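Local coordinates for oligopeptide-binding protein AppA (Bacillus subtilis, PDB 1XOC) that binds oligopeptides, among them tetra- and pentapeptides, as the solute-binding component of an ABC permease that can replace the Opp system in sporulation and competence, at residues 174-177 with 178-182; 290-293 with 294-297; 450-453 with 454-458. One frame throughout, in Å; residues are numbered along the deposited sequence.

Interaction 1: residues 174-177 with 178-182; sequences ENEF and NRKKP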
loop_
_atom_site.group_PDB
_atom_site.type_symbol
_atom_site.label_atom_id
_atom_site.label_comp_id
_atom_site.label_asym_id
_atom_site.label_seq_id
_atom_site.Cartn_x
_atom_site.Cartn_y
_atom_site.Cartn_z
ATOM N N GLU A 174 10.657 -8.308 16.060
ATOM C CA GLU A 174 11.526 -7.448 16.836
ATOM C C GLU A 174 13.020 -7.607 16.518
ATOM O O GLU A 174 13.810 -6.785 16.936
ATOM C CB GLU A 174 11.277 -7.674 18.323
ATOM C CG GLU A 174 11.555 -9.074 18.802
ATOM C CD GLU A 174 11.106 -9.322 20.254
ATOM O OE1 GLU A 174 9.868 -9.388 20.494
ATOM O OE2 GLU A 174 11.982 -9.503 21.146
ATOM N N ASN A 175 13.408 -8.606 15.738
ATOM C CA ASN A 175 14.828 -8.884 15.556
ATOM C C ASN A 175 15.550 -7.737 14.845
ATOM O O ASN A 175 15.020 -7.140 13.913
ATOM C CB ASN A 175 14.984 -10.191 14.770
ATOM C CG ASN A 175 16.356 -10.805 14.916
ATOM O OD1 ASN A 175 16.594 -11.641 15.823
ATOM N ND2 ASN A 175 17.260 -10.438 13.996
ATOM N N GLU A 176 16.777 -7.430 15.282
ATOM C CA GLU A 176 17.587 -6.361 14.658
ATOM C C GLU A 176 17.847 -6.557 13.147
ATOM O O GLU A 176 18.126 -5.605 12.420
ATOM C CB GLU A 176 18.924 -6.219 15.412
ATOM C CG GLU A 176 19.778 -5.030 14.928
ATOM C CD GLU A 176 19.166 -3.668 15.257
ATOM O OE1 GLU A 176 18.998 -3.384 16.467
ATOM O OE2 GLU A 176 18.898 -2.860 14.332
ATOM N N PHE A 177 17.760 -7.792 12.690
ATOM C CA PHE A 177 17.828 -8.075 11.274
ATOM C C PHE A 177 16.912 -7.146 10.480
ATOM O O PHE A 177 17.237 -6.726 9.353
ATOM C CB PHE A 177 17.418 -9.530 11.023
ATOM C CG PHE A 177 17.392 -9.936 9.551
ATOM C CD1 PHE A 177 16.313 -9.635 8.745
ATOM C CD2 PHE A 177 18.471 -10.619 8.981
ATOM C CE1 PHE A 177 16.292 -10.015 7.407
ATOM C CE2 PHE A 177 18.437 -10.993 7.662
ATOM C CZ PHE A 177 17.373 -10.681 6.881
ATOM N N ASN A 178 15.742 -6.866 11.034
ATOM C CA ASN A 178 14.694 -6.194 10.228
ATOM C C ASN A 178 14.907 -4.679 10.121
ATOM O O ASN A 178 14.213 -4.027 9.385
ATOM C CB ASN A 178 13.318 -6.463 10.860
ATOM C CG ASN A 178 12.950 -7.936 10.843
ATOM O OD1 ASN A 178 13.159 -8.614 9.855
ATOM N ND2 ASN A 178 12.420 -8.431 11.949
ATOM N N ARG A 179 15.854 -4.148 10.888
ATOM C CA ARG A 179 16.077 -2.717 10.914
ATOM C C ARG A 179 17.493 -2.322 10.542
ATOM O O ARG A 179 17.691 -1.616 9.579
ATOM C CB ARG A 179 15.719 -2.131 12.277
ATOM C CG ARG A 179 14.265 -2.247 12.628
ATOM C CD ARG A 179 13.905 -1.745 14.015
ATOM N NE ARG A 179 14.939 -2.062 14.986
ATOM C CZ ARG A 179 15.007 -3.189 15.667
ATOM N NH1 ARG A 179 14.100 -4.128 15.487
ATOM N NH2 ARG A 179 15.990 -3.382 16.530
ATOM N N LYS A 180 18.477 -2.792 11.304
ATOM C CA LYS A 180 19.831 -2.350 10.954
ATOM C C LYS A 180 20.851 -3.441 10.670
ATOM O O LYS A 180 21.949 -3.103 10.291
ATOM C CB LYS A 180 20.335 -1.303 11.960
ATOM C CG LYS A 180 19.652 0.076 11.808
ATOM C CD LYS A 180 19.926 1.061 12.950
ATOM C CE LYS A 180 19.063 2.315 12.824
ATOM N NZ LYS A 180 17.689 2.067 13.268
ATOM N N LYS A 181 20.409 -4.680 10.530
ATOM C CA LYS A 181 21.267 -5.711 9.986
ATOM C C LYS A 181 20.613 -6.579 8.920
ATOM O O LYS A 181 20.792 -7.778 8.926
ATOM C CB LYS A 181 21.802 -6.601 11.102
ATOM C CG LYS A 181 22.670 -5.852 12.083
ATOM C CD LYS A 181 23.620 -6.786 12.773
ATOM C CE LYS A 181 22.897 -7.586 13.808
ATOM N NZ LYS A 181 23.570 -8.895 14.078
ATOM N N PRO A 182 19.854 -5.986 8.009
ATOM C CA PRO A 182 19.201 -6.871 7.050
ATOM C C PRO A 182 20.189 -7.449 6.054
ATOM O O PRO A 182 21.118 -6.761 5.628
ATOM C CB PRO A 182 18.203 -5.943 6.354
ATOM C CG PRO A 182 18.835 -4.628 6.389
ATOM C CD PRO A 182 19.513 -4.578 7.723
HETATM O O HOH W 1 17.570 -0.678 15.172
#
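Arg179 reaches back over the turn and grips its beginning with two nitrogens. Arg179 NH1 donates a nearly straight bond to the backbone O of Glu174, 3.0 Å long; the oxygen lies in the guanidinium plane, while NH1 itself stands well above the plane of that carbonyl. Arg179 NH2 forms a salt bridge with OE1 of Glu176, also 3.0 Å, the carboxylate and guanidinium planes being turned 71° apart. A bend in the arginine chain at chi3 (-37°) swings its head back toward both acceptors. Glu176 OE2 accepts from a water whose oxygen is 2.7 Å away, and the same water accepts from Arg179 NE, so carboxylate and guanidinium are joined directly and through solvent. A long arginine suits this partly exposed edge of the turn because it can span from Glu174 O to the Glu176 carboxylate.

Beneath the charges the chain curls into a short 3-10 segment, within the loop that leads from helix 161-164 to strand 188-194. Asn178 N donates to Asn175 O, an i to i+3 bond, and Glu176 O is gripped by three amides, those of Arg179, Lys180 and Lys181. With three donors converging on it, this carbonyl ties the tight turn together. The side chain of Asn178 looks elsewhere: OD1 accepts from Asn36 ND2, and ND2 donates to Glu173 O.

On the buried side the packing is largely apolar. With its CG anti to the backbone N (chi1 178°), Phe177 presents one ring face to Pro182, whose CA sits 4.1 Å from the ring centroid and almost on the normal, a CH-pi contact. Ile163 and Leu164 of helix 161-164 also touch this buried phenylalanine, a flat apolar residue suited to the interior, and Pro182 packs on Phe190 of strand 188-194.

Interaction 2: residues 290-293 with 294-297; sequences ALDR and ESIV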
loop_
_atom_site.group_PDB
_atom_site.type_symbol
_atom_site.label_atom_id
_atom_site.label_comp_id
_atom_site.label_asym_id
_atom_site.label_seq_id
_atom_site.Cartn_x
_atom_site.Cartn_y
_atom_site.Cartn_z
ATOM N N ALA A 290 -22.333 14.795 2.575
ATOM C CA ALA A 290 -22.022 16.140 3.081
ATOM C C ALA A 290 -20.730 16.716 2.506
ATOM O O ALA A 290 -20.444 17.898 2.709
ATOM C CB ALA A 290 -21.908 16.109 4.587
ATOM N N LEU A 291 -19.943 15.878 1.839
ATOM C CA LEU A 291 -18.631 16.287 1.351
ATOM C C LEU A 291 -18.628 16.555 -0.147
ATOM O O LEU A 291 -19.004 15.704 -0.961
ATOM C CB LEU A 291 -17.571 15.264 1.722
ATOM C CG LEU A 291 -17.364 15.037 3.221
ATOM C CD1 LEU A 291 -16.517 13.804 3.495
ATOM C CD2 LEU A 291 -16.785 16.303 3.890
ATOM N N ASP A 292 -18.179 17.752 -0.499
ATOM C CA ASP A 292 -18.115 18.194 -1.876
ATOM C C ASP A 292 -16.807 17.680 -2.460
ATOM O O ASP A 292 -15.810 18.407 -2.550
ATOM C CB ASP A 292 -18.196 19.719 -1.947
ATOM C CG ASP A 292 -18.358 20.236 -3.371
ATOM O OD1 ASP A 292 -18.691 21.436 -3.517
ATOM O OD2 ASP A 292 -18.134 19.449 -4.329
ATOM N N ARG A 293 -16.801 16.411 -2.837
ATOM C CA ARG A 293 -15.568 15.764 -3.284
ATOM C C ARG A 293 -15.007 16.355 -4.590
ATOM O O ARG A 293 -13.799 16.404 -4.793
ATOM C CB ARG A 293 -15.761 14.246 -3.367
ATOM C CG ARG A 293 -15.832 13.576 -1.991
ATOM C CD ARG A 293 -16.068 12.100 -2.085
ATOM N NE ARG A 293 -17.416 11.871 -2.537
ATOM C CZ ARG A 293 -17.836 10.802 -3.204
ATOM N NH1 ARG A 293 -17.020 9.806 -3.544
ATOM N NH2 ARG A 293 -19.111 10.748 -3.540
ATOM N N GLU A 294 -15.875 16.859 -5.461
ATOM C CA GLU A 294 -15.392 17.524 -6.679
ATOM C C GLU A 294 -14.645 18.811 -6.327
ATOM O O GLU A 294 -13.594 19.117 -6.897
ATOM C CB GLU A 294 -16.553 17.786 -7.635
ATOM C CG GLU A 294 -17.364 16.529 -7.930
ATOM C CD GLU A 294 -17.396 16.210 -9.393
ATOM O OE1 GLU A 294 -18.388 16.593 -10.058
ATOM O OE2 GLU A 294 -16.403 15.602 -9.872
ATOM N N SER A 295 -15.183 19.573 -5.376
ATOM C CA SER A 295 -14.509 20.780 -4.915
ATOM C C SER A 295 -13.175 20.451 -4.237
ATOM O O SER A 295 -12.202 21.183 -4.384
ATOM C CB SER A 295 -15.424 21.554 -3.967
ATOM O OG SER A 295 -14.748 22.660 -3.391
ATOM N N ILE A 296 -13.133 19.354 -3.485
ATOM C CA ILE A 296 -11.876 18.899 -2.873
ATOM C C ILE A 296 -10.803 18.703 -3.942
ATOM O O ILE A 296 -9.699 19.230 -3.828
ATOM C CB ILE A 296 -12.076 17.607 -2.028
ATOM C CG1 ILE A 296 -12.737 17.992 -0.698
ATOM C CG2 ILE A 296 -10.741 16.861 -1.822
ATOM C CD1 ILE A 296 -13.226 16.834 0.118
ATOM N N VAL A 297 -11.126 17.955 -4.980
ATOM C CA VAL A 297 -10.200 17.727 -6.081
ATOM C C VAL A 297 -9.812 19.042 -6.773
ATOM O O VAL A 297 -8.638 19.264 -7.064
ATOM C CB VAL A 297 -10.782 16.710 -7.075
ATOM C CG1 VAL A 297 -9.932 16.599 -8.352
ATOM C CG2 VAL A 297 -10.886 15.345 -6.406
HETATM O O HOH W 2 -18.820 17.100 -5.156
#
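Asp292 leans its side chain over the first turn of helix 293-300, to which it is the N-cap, and meets Ser295 with every atom from CB outward. Asp292 CB comes within 3.9 Å of Ser295 CB. Next along, Asp292 CG lies 3.3 Å from Ser295 CB, and OD1 touches that methylene carbon too, so the carboxylate rests against it. Asp292 OD2 does the capping: it accepts from Ser295 N at 3.1 Å, with an N-H...O angle of 160°, the amide approaching from above the carboxylate plane. CG stands anti to the backbone N (chi1 -171°), which turns the acid forward to the amides of the turn.

Asp292 OD2 has a second partner, a water that donates to it at 2.6 Å and in turn accepts from Glu294 N at 3.0 Å. Two amides at the start of the helix are thus served by one carboxylate oxygen, the first through water and the second directly. The backbone O of Asp292 begins the regular pattern by accepting from Ile296 N, also at 3.0 Å, and Arg293 O follows by accepting from Val297 N. Arg293 heads in another direction: its NH1 donates to Phe485 O on strand 483-496, while Ile296 packs on Val379 of helix 371-385, so the capped turn lies between sheet and helix.

With an alanine at Asp292, Ser295 N would probably lose its capping acceptor and the water bridging to Glu294 N would be left without its carboxylate anchor. Aspartate is short enough to fold back on the turn, and its negative charge would be expected to interact favourably with the positive end of the helix dipole, which in turn would tend to stabilise the ionised acid.

Interaction 3: residues 450-453 with 454-458; sequences ADKL and MKDAK
Met454 lays its thioether chain back along the preceding helical turn, its CE lying 3.4 Å from Ala450 O and 4.0 Å from Ala450 CB. This is an i to i+4 contact on helix 448-457, and a bend at chi3 (-80°) brings the terminal methyl to the alanine, whose small side chain admits it. The same CE lies near Asp451 OD1, but that carboxylate is directed elsewhere, with OD2 hydrogen-bonded to Ser433 OG. Behind the side chains run the successive alpha-helical bonds, Met454 N to Ala450 O and Lys455 N to Asp451 O.

Leu453 and Ala457, one branched and one small, face helix 463-480, where Gln472 and Ile473 meet the leucine and Tyr470 the alanine. Lys452 and Asp456 form the polar, exposed side, one turn apart, so that a long flexible amine can reach a short acid. Lys452 CG also passes alongside the carboxylate, 3.5 Å from Asp456 OD2. From there the chain runs out and folds over at chi4 (-39°), and Lys452 NZ donates to the syn lone pair of Asp456 OD2 in a salt bridge of 2.6 Å.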
loop_
_atom_site.group_PDB
_atom_site.type_symbol
_atom_site.label_atom_id
_atom_site.label_comp_id
_atom_site.label_asym_id
_atom_site.label_seq_id
_atom_site.Cartn_x
_atom_site.Cartn_y
_atom_site.Cartn_z
ATOM N N ALA A 450 -21.529 -9.573 1.902
ATOM C CA ALA A 450 -20.298 -9.253 1.186
ATOM C C ALA A 450 -19.182 -10.255 1.514
ATOM O O ALA A 450 -18.413 -10.650 0.625
ATOM C CB ALA A 450 -19.841 -7.840 1.510
ATOM N N ASP A 451 -19.095 -10.662 2.786
ATOM C CA ASP A 451 -18.107 -11.666 3.218
ATOM C C ASP A 451 -18.215 -12.915 2.351
ATOM O O ASP A 451 -17.233 -13.404 1.810
ATOM C CB ASP A 451 -18.354 -12.093 4.670
ATOM C CG ASP A 451 -17.777 -11.130 5.698
ATOM O OD1 ASP A 451 -17.024 -10.207 5.320
ATOM O OD2 ASP A 451 -18.070 -11.344 6.903
ATOM N N LYS A 452 -19.435 -13.423 2.236
ATOM C CA LYS A 452 -19.694 -14.611 1.451
ATOM C C LYS A 452 -19.294 -14.454 -0.018
ATOM O O LYS A 452 -18.714 -15.353 -0.607
ATOM C CB LYS A 452 -21.176 -14.978 1.543
ATOM C CG LYS A 452 -21.498 -16.264 0.792
ATOM C CD LYS A 452 -22.822 -16.906 1.192
ATOM C CE LYS A 452 -22.794 -18.430 0.987
ATOM N NZ LYS A 452 -22.082 -18.870 -0.248
ATOM N N LEU A 453 -19.658 -13.334 -0.621
ATOM C CA LEU A 453 -19.317 -13.072 -2.020
ATOM C C LEU A 453 -17.803 -13.042 -2.269
ATOM O O LEU A 453 -17.316 -13.619 -3.238
ATOM C CB LEU A 453 -19.939 -11.752 -2.484
ATOM C CG LEU A 453 -21.459 -11.711 -2.628
ATOM C CD1 LEU A 453 -21.948 -10.290 -2.756
ATOM C CD2 LEU A 453 -21.908 -12.533 -3.821
ATOM N N MET A 454 -17.079 -12.349 -1.394
ATOM C CA MET A 454 -15.614 -12.263 -1.460
ATOM C C MET A 454 -14.924 -13.611 -1.277
ATOM O O MET A 454 -13.975 -13.934 -1.991
ATOM C CB MET A 454 -15.110 -11.261 -0.413
ATOM C CG MET A 454 -15.419 -9.810 -0.780
ATOM S SD MET A 454 -14.719 -8.557 0.329
ATOM C CE MET A 454 -15.881 -8.573 1.687
ATOM N N LYS A 455 -15.399 -14.391 -0.314
ATOM C CA LYS A 455 -14.902 -15.738 -0.088
ATOM C C LYS A 455 -15.169 -16.637 -1.305
ATOM O O LYS A 455 -14.260 -17.316 -1.798
ATOM C CB LYS A 455 -15.562 -16.322 1.163
ATOM C CG LYS A 455 -15.039 -17.683 1.619
ATOM C CD LYS A 455 -16.072 -18.365 2.528
ATOM C CE LYS A 455 -15.679 -19.779 2.912
ATOM N NZ LYS A 455 -16.748 -20.464 3.715
ATOM N N ASP A 456 -16.415 -16.639 -1.787
ATOM C CA ASP A 456 -16.800 -17.493 -2.921
ATOM C C ASP A 456 -16.099 -17.065 -4.213
ATOM O O ASP A 456 -15.795 -17.899 -5.060
ATOM C CB ASP A 456 -18.328 -17.511 -3.125
ATOM C CG ASP A 456 -19.090 -18.207 -1.975
ATOM O OD1 ASP A 456 -18.488 -18.889 -1.104
ATOM O OD2 ASP A 456 -20.327 -18.059 -1.947
ATOM N N ALA A 457 -15.790 -15.774 -4.342
ATOM C CA ALA A 457 -15.115 -15.258 -5.544
ATOM C C ALA A 457 -13.742 -15.882 -5.759
ATOM O O ALA A 457 -13.292 -16.003 -6.894
ATOM C CB ALA A 457 -15.004 -13.740 -5.502
ATOM N N LYS A 458 -13.094 -16.305 -4.676
ATOM C CA LYS A 458 -11.749 -16.879 -4.749
ATOM C C LYS A 458 -11.665 -18.131 -5.584
ATOM O O LYS A 458 -10.593 -18.456 -6.063
ATOM C CB LYS A 458 -11.207 -17.223 -3.361
ATOM C CG LYS A 458 -10.944 -16.022 -2.502
ATOM C CD LYS A 458 -10.429 -16.415 -1.138
ATOM C CE LYS A 458 -9.999 -15.178 -0.342
ATOM N NZ LYS A 458 -8.792 -14.491 -0.936
#

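Overall arrangement
The three contacts are local, each between residues close in sequence, and follow one another along one chain. Interactions 1 and 2 lie on opposite sides of the chain's centre, their centres about 43 Å apart; interaction 3 is about 37 Å from the first and 32 Å from the second, centre to centre. Even the closest two, interactions 2 and 3, keep nearest atoms about 19 Å apart, so none touches another. They exemplify a 3-10 turn, a helix start and a helix body. Bound zinc ions lie about 5 Å from the side chain of Glu174, 6 Å from that of Val297 and 8 Å from that of Leu453; the zinc ligands Asp304, His492, Asn348, Asp350, Ile352 and Asp354 all lie outside these segments.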